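Local coordinates for protein pantothenate synthetase (Francisella tularensis subsp. tularensis, PDB 3N8H) that probably joins pantoate to beta-alanine in an ATP-dependent reaction through a pantoyl-adenylate intermediate, giving pantothenate, at residues I57-D69 and S123-V135. Residues are numbered along the deposited sequence; the frame is centred on the assembly and turned at random.
Sequences IFVNPTQFNNPND and SRPGHFSGMLTVV. With PRO (proline), chain C.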
# COMPACT_ATOMS: atom_id res chain seq x y z
N ILE A 57 -19.74 4.70 -2.84
CA ILE A 57 -20.41 3.43 -3.03
C ILE A 57 -19.62 2.71 -4.10
O ILE A 57 -19.51 3.16 -5.25
CB ILE A 57 -21.86 3.61 -3.50
CG1 ILE A 57 -22.71 4.20 -2.37
CG2 ILE A 57 -22.45 2.28 -4.00
CD1 ILE A 57 -24.15 4.51 -2.80
N PHE A 58 -19.03 1.59 -3.68
CA PHE A 58 -18.18 0.80 -4.54
C PHE A 58 -18.13 -0.60 -3.97
O PHE A 58 -17.57 -0.82 -2.88
CB PHE A 58 -16.77 1.40 -4.67
CG PHE A 58 -15.84 0.58 -5.57
CD1 PHE A 58 -14.69 -0.04 -5.05
CD2 PHE A 58 -16.12 0.42 -6.93
CE1 PHE A 58 -13.84 -0.80 -5.87
CE2 PHE A 58 -15.29 -0.34 -7.76
CZ PHE A 58 -14.13 -0.94 -7.23
N VAL A 59 -18.76 -1.54 -4.68
CA VAL A 59 -18.68 -2.94 -4.33
C VAL A 59 -17.34 -3.49 -4.81
O VAL A 59 -17.17 -3.86 -5.98
CB VAL A 59 -19.83 -3.77 -4.94
CG1 VAL A 59 -19.81 -5.16 -4.34
CG2 VAL A 59 -21.22 -3.12 -4.68
N ASN A 60 -16.40 -3.54 -3.89
CA ASN A 60 -15.03 -3.92 -4.20
C ASN A 60 -14.84 -5.42 -4.42
O ASN A 60 -14.88 -6.18 -3.45
CB ASN A 60 -14.10 -3.41 -3.10
CG ASN A 60 -12.67 -3.82 -3.32
OD1 ASN A 60 -12.19 -3.79 -4.44
ND2 ASN A 60 -11.99 -4.23 -2.24
N PRO A 61 -14.59 -5.84 -5.68
CA PRO A 61 -14.49 -7.27 -5.98
C PRO A 61 -13.32 -7.95 -5.27
O PRO A 61 -13.39 -9.15 -5.00
CB PRO A 61 -14.21 -7.32 -7.48
CG PRO A 61 -14.37 -5.94 -7.99
CD PRO A 61 -14.34 -4.99 -6.86
N THR A 62 -12.25 -7.21 -4.96
CA THR A 62 -11.02 -7.87 -4.49
C THR A 62 -11.17 -8.36 -3.06
O THR A 62 -10.35 -9.13 -2.56
CB THR A 62 -9.76 -6.99 -4.59
OG1 THR A 62 -9.87 -5.87 -3.70
CG2 THR A 62 -9.54 -6.53 -6.04
N GLN A 63 -12.22 -7.90 -2.39
CA GLN A 63 -12.43 -8.30 -1.02
C GLN A 63 -13.49 -9.39 -0.84
O GLN A 63 -13.75 -9.84 0.29
CB GLN A 63 -12.72 -7.09 -0.14
CG GLN A 63 -14.09 -6.45 -0.29
CD GLN A 63 -14.20 -5.22 0.57
OE1 GLN A 63 -15.01 -5.15 1.51
NE2 GLN A 63 -13.36 -4.23 0.28
N PHE A 64 -14.13 -9.79 -1.93
CA PHE A 64 -15.07 -10.92 -1.84
C PHE A 64 -14.27 -12.17 -2.04
O PHE A 64 -13.77 -12.42 -3.13
CB PHE A 64 -16.16 -10.82 -2.90
CG PHE A 64 -17.18 -9.77 -2.60
CD1 PHE A 64 -18.45 -10.13 -2.12
CD2 PHE A 64 -16.87 -8.43 -2.76
CE1 PHE A 64 -19.39 -9.16 -1.82
CE2 PHE A 64 -17.80 -7.45 -2.45
CZ PHE A 64 -19.06 -7.81 -1.98
N ASN A 65 -14.11 -12.95 -0.99
CA ASN A 65 -13.49 -14.27 -1.14
C ASN A 65 -14.47 -15.32 -1.74
O ASN A 65 -14.06 -16.37 -2.22
CB ASN A 65 -12.94 -14.76 0.20
CG ASN A 65 -13.99 -14.72 1.29
OD1 ASN A 65 -14.49 -13.64 1.65
ND2 ASN A 65 -14.37 -15.90 1.81
N ASN A 66 -15.75 -15.01 -1.73
CA ASN A 66 -16.76 -15.96 -2.19
C ASN A 66 -17.51 -15.43 -3.42
O ASN A 66 -18.18 -14.39 -3.34
CB ASN A 66 -17.73 -16.24 -1.05
CG ASN A 66 -18.76 -17.29 -1.39
OD1 ASN A 66 -19.64 -17.07 -2.22
ND2 ASN A 66 -18.68 -18.42 -0.72
N PRO A 67 -17.43 -16.14 -4.56
CA PRO A 67 -17.99 -15.62 -5.81
C PRO A 67 -19.49 -15.39 -5.74
O PRO A 67 -20.02 -14.39 -6.23
CB PRO A 67 -17.66 -16.71 -6.84
CG PRO A 67 -16.50 -17.42 -6.28
CD PRO A 67 -16.65 -17.37 -4.77
N ASN A 68 -20.19 -16.34 -5.12
CA ASN A 68 -21.65 -16.24 -5.02
C ASN A 68 -22.05 -15.03 -4.19
O ASN A 68 -22.99 -14.28 -4.52
CB ASN A 68 -22.24 -17.51 -4.43
CG ASN A 68 -23.74 -17.61 -4.67
OD1 ASN A 68 -24.20 -17.60 -5.82
ND2 ASN A 68 -24.50 -17.71 -3.59
N ASP A 69 -21.32 -14.82 -3.11
CA ASP A 69 -21.52 -13.63 -2.30
C ASP A 69 -21.43 -12.37 -3.18
O ASP A 69 -22.29 -11.49 -3.12
CB ASP A 69 -20.50 -13.58 -1.17
CG ASP A 69 -20.72 -12.40 -0.24
OD1 ASP A 69 -21.88 -11.94 -0.12
OD2 ASP A 69 -19.72 -11.93 0.35
N SER A 123 -11.58 -16.74 8.59
CA SER A 123 -12.86 -17.13 8.00
C SER A 123 -12.95 -16.65 6.55
O SER A 123 -13.54 -17.32 5.70
CB SER A 123 -13.99 -16.53 8.85
OG SER A 123 -15.21 -17.19 8.65
N ARG A 124 -12.36 -15.50 6.25
CA ARG A 124 -12.41 -14.97 4.88
C ARG A 124 -11.01 -14.75 4.30
O ARG A 124 -10.49 -13.63 4.29
CB ARG A 124 -13.22 -13.67 4.80
CG ARG A 124 -14.61 -13.75 5.44
CD ARG A 124 -15.37 -12.43 5.24
NE ARG A 124 -15.58 -12.13 3.83
CZ ARG A 124 -16.19 -11.04 3.38
NH1 ARG A 124 -16.65 -10.14 4.25
NH2 ARG A 124 -16.35 -10.86 2.07
N PRO A 125 -10.39 -15.83 3.83
CA PRO A 125 -9.02 -15.66 3.36
C PRO A 125 -8.96 -14.63 2.24
O PRO A 125 -9.73 -14.71 1.27
CB PRO A 125 -8.66 -17.06 2.84
CG PRO A 125 -9.53 -17.99 3.64
CD PRO A 125 -10.80 -17.24 3.90
N GLY A 126 -8.05 -13.66 2.37
CA GLY A 126 -7.82 -12.70 1.30
C GLY A 126 -8.80 -11.53 1.31
O GLY A 126 -8.64 -10.56 0.56
N HIS A 127 -9.80 -11.60 2.19
CA HIS A 127 -10.72 -10.47 2.35
C HIS A 127 -10.00 -9.19 2.84
O HIS A 127 -10.22 -8.12 2.30
CB HIS A 127 -11.85 -10.83 3.32
CG HIS A 127 -12.65 -9.64 3.78
ND1 HIS A 127 -13.51 -8.96 2.94
CD2 HIS A 127 -12.71 -9.01 4.98
CE1 HIS A 127 -14.07 -7.96 3.61
NE2 HIS A 127 -13.60 -7.96 4.84
N PHE A 128 -9.15 -9.31 3.86
CA PHE A 128 -8.57 -8.11 4.50
C PHE A 128 -7.58 -7.43 3.56
O PHE A 128 -7.41 -6.20 3.60
CB PHE A 128 -7.91 -8.44 5.86
CG PHE A 128 -8.90 -8.56 7.02
CD1 PHE A 128 -10.07 -7.81 7.04
CD2 PHE A 128 -8.63 -9.39 8.11
CE1 PHE A 128 -10.98 -7.89 8.10
CE2 PHE A 128 -9.53 -9.47 9.17
CZ PHE A 128 -10.71 -8.72 9.16
N SER A 129 -6.93 -8.22 2.71
CA SER A 129 -6.01 -7.67 1.72
C SER A 129 -6.80 -6.81 0.73
O SER A 129 -6.41 -5.69 0.43
CB SER A 129 -5.22 -8.77 1.01
OG SER A 129 -4.45 -8.26 -0.06
N GLY A 130 -7.93 -7.33 0.26
CA GLY A 130 -8.77 -6.58 -0.66
C GLY A 130 -9.28 -5.27 -0.09
O GLY A 130 -9.27 -4.24 -0.77
N MSE A 131 -9.72 -5.33 1.16
CA MSE A 131 -10.33 -4.23 1.90
C MSE A 131 -9.31 -3.10 2.13
O MSE A 131 -9.58 -1.93 1.84
CB MSE A 131 -10.80 -4.77 3.26
CG MSE A 131 -11.52 -3.82 4.16
SE MSE A 131 -10.28 -2.66 5.17
CE MSE A 131 -9.68 -4.07 6.45
N LEU A 132 -8.15 -3.47 2.63
CA LEU A 132 -7.06 -2.52 2.89
C LEU A 132 -6.55 -1.83 1.62
O LEU A 132 -6.22 -0.64 1.64
CB LEU A 132 -5.90 -3.24 3.58
CG LEU A 132 -6.20 -3.58 5.04
CD1 LEU A 132 -5.10 -4.48 5.63
CD2 LEU A 132 -6.37 -2.28 5.85
N THR A 133 -6.47 -2.56 0.51
CA THR A 133 -6.01 -2.00 -0.76
C THR A 133 -7.01 -0.95 -1.29
O THR A 133 -6.63 0.17 -1.65
CB THR A 133 -5.79 -3.12 -1.82
OG1 THR A 133 -4.84 -4.08 -1.32
CG2 THR A 133 -5.27 -2.52 -3.11
N VAL A 134 -8.28 -1.31 -1.32
CA VAL A 134 -9.31 -0.37 -1.78
C VAL A 134 -9.45 0.80 -0.80
O VAL A 134 -9.65 1.93 -1.22
CB VAL A 134 -10.68 -1.05 -2.06
CG1 VAL A 134 -11.45 -1.33 -0.78
CG2 VAL A 134 -11.51 -0.17 -2.98
N VAL A 135 -9.32 0.55 0.50
CA VAL A 135 -9.44 1.65 1.46
C VAL A 135 -8.28 2.66 1.28
O VAL A 135 -8.49 3.88 1.21
CB VAL A 135 -9.53 1.12 2.94
CG1 VAL A 135 -9.33 2.25 3.95
CG2 VAL A 135 -10.88 0.45 3.16
N PRO C . -18.61 -5.22 4.61
CA PRO C . -17.43 -5.54 3.81
C PRO C . -17.63 -6.87 3.09
O PRO C . -18.62 -7.57 3.36
CB PRO C . -16.33 -5.67 4.87
CG PRO C . -16.75 -4.73 5.95
CD PRO C . -18.26 -4.78 5.98
O HOH W 1 -7.49 -10.25 -2.29
O HOH W 2 -17.23 -13.02 0.11
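Q63, R124 and H127 line part of the pocket that holds a bound proline, probably the pantoate and beta-alanine site, where the loop after strand 52-57 meets the start of helix 127-142. H127 ND1 donates almost straight (169°) to Q63 O at 2.8 Å, with the acceptor in the imidazole plane. With CG anti to the backbone N (chi1 167°), the H127 ring reaches the pocket and its edge meets proline CB, CE1 3.5 Å away. Above one ring face, 3.4 Å from its plane, sits NH1 of R124, which also gives a weak bond to the proline O. The same guanidinium is gripped at its edge by N65: NE to OD1 is 2.9 Å, the amide plane turned 50° from it. A water links N65 OD1, D69 OD2 and N66 N, and more weakly R124 NH2, though D69 pairs more directly with R190. Farther along the helix, Q63 packs on G130, whose missing side chain lets the CA atoms come within 4.1 Å. N60, whose OD1 bonds to Y101, lays ND2 3.3 Å from V134 CG1 and bonds weakly to G130 O, while V134 CG2 meets the F58 ring edge. Q63 O fixes the imidazole's rotation and N65 the guanidinium's, which probably presents both to the substrates.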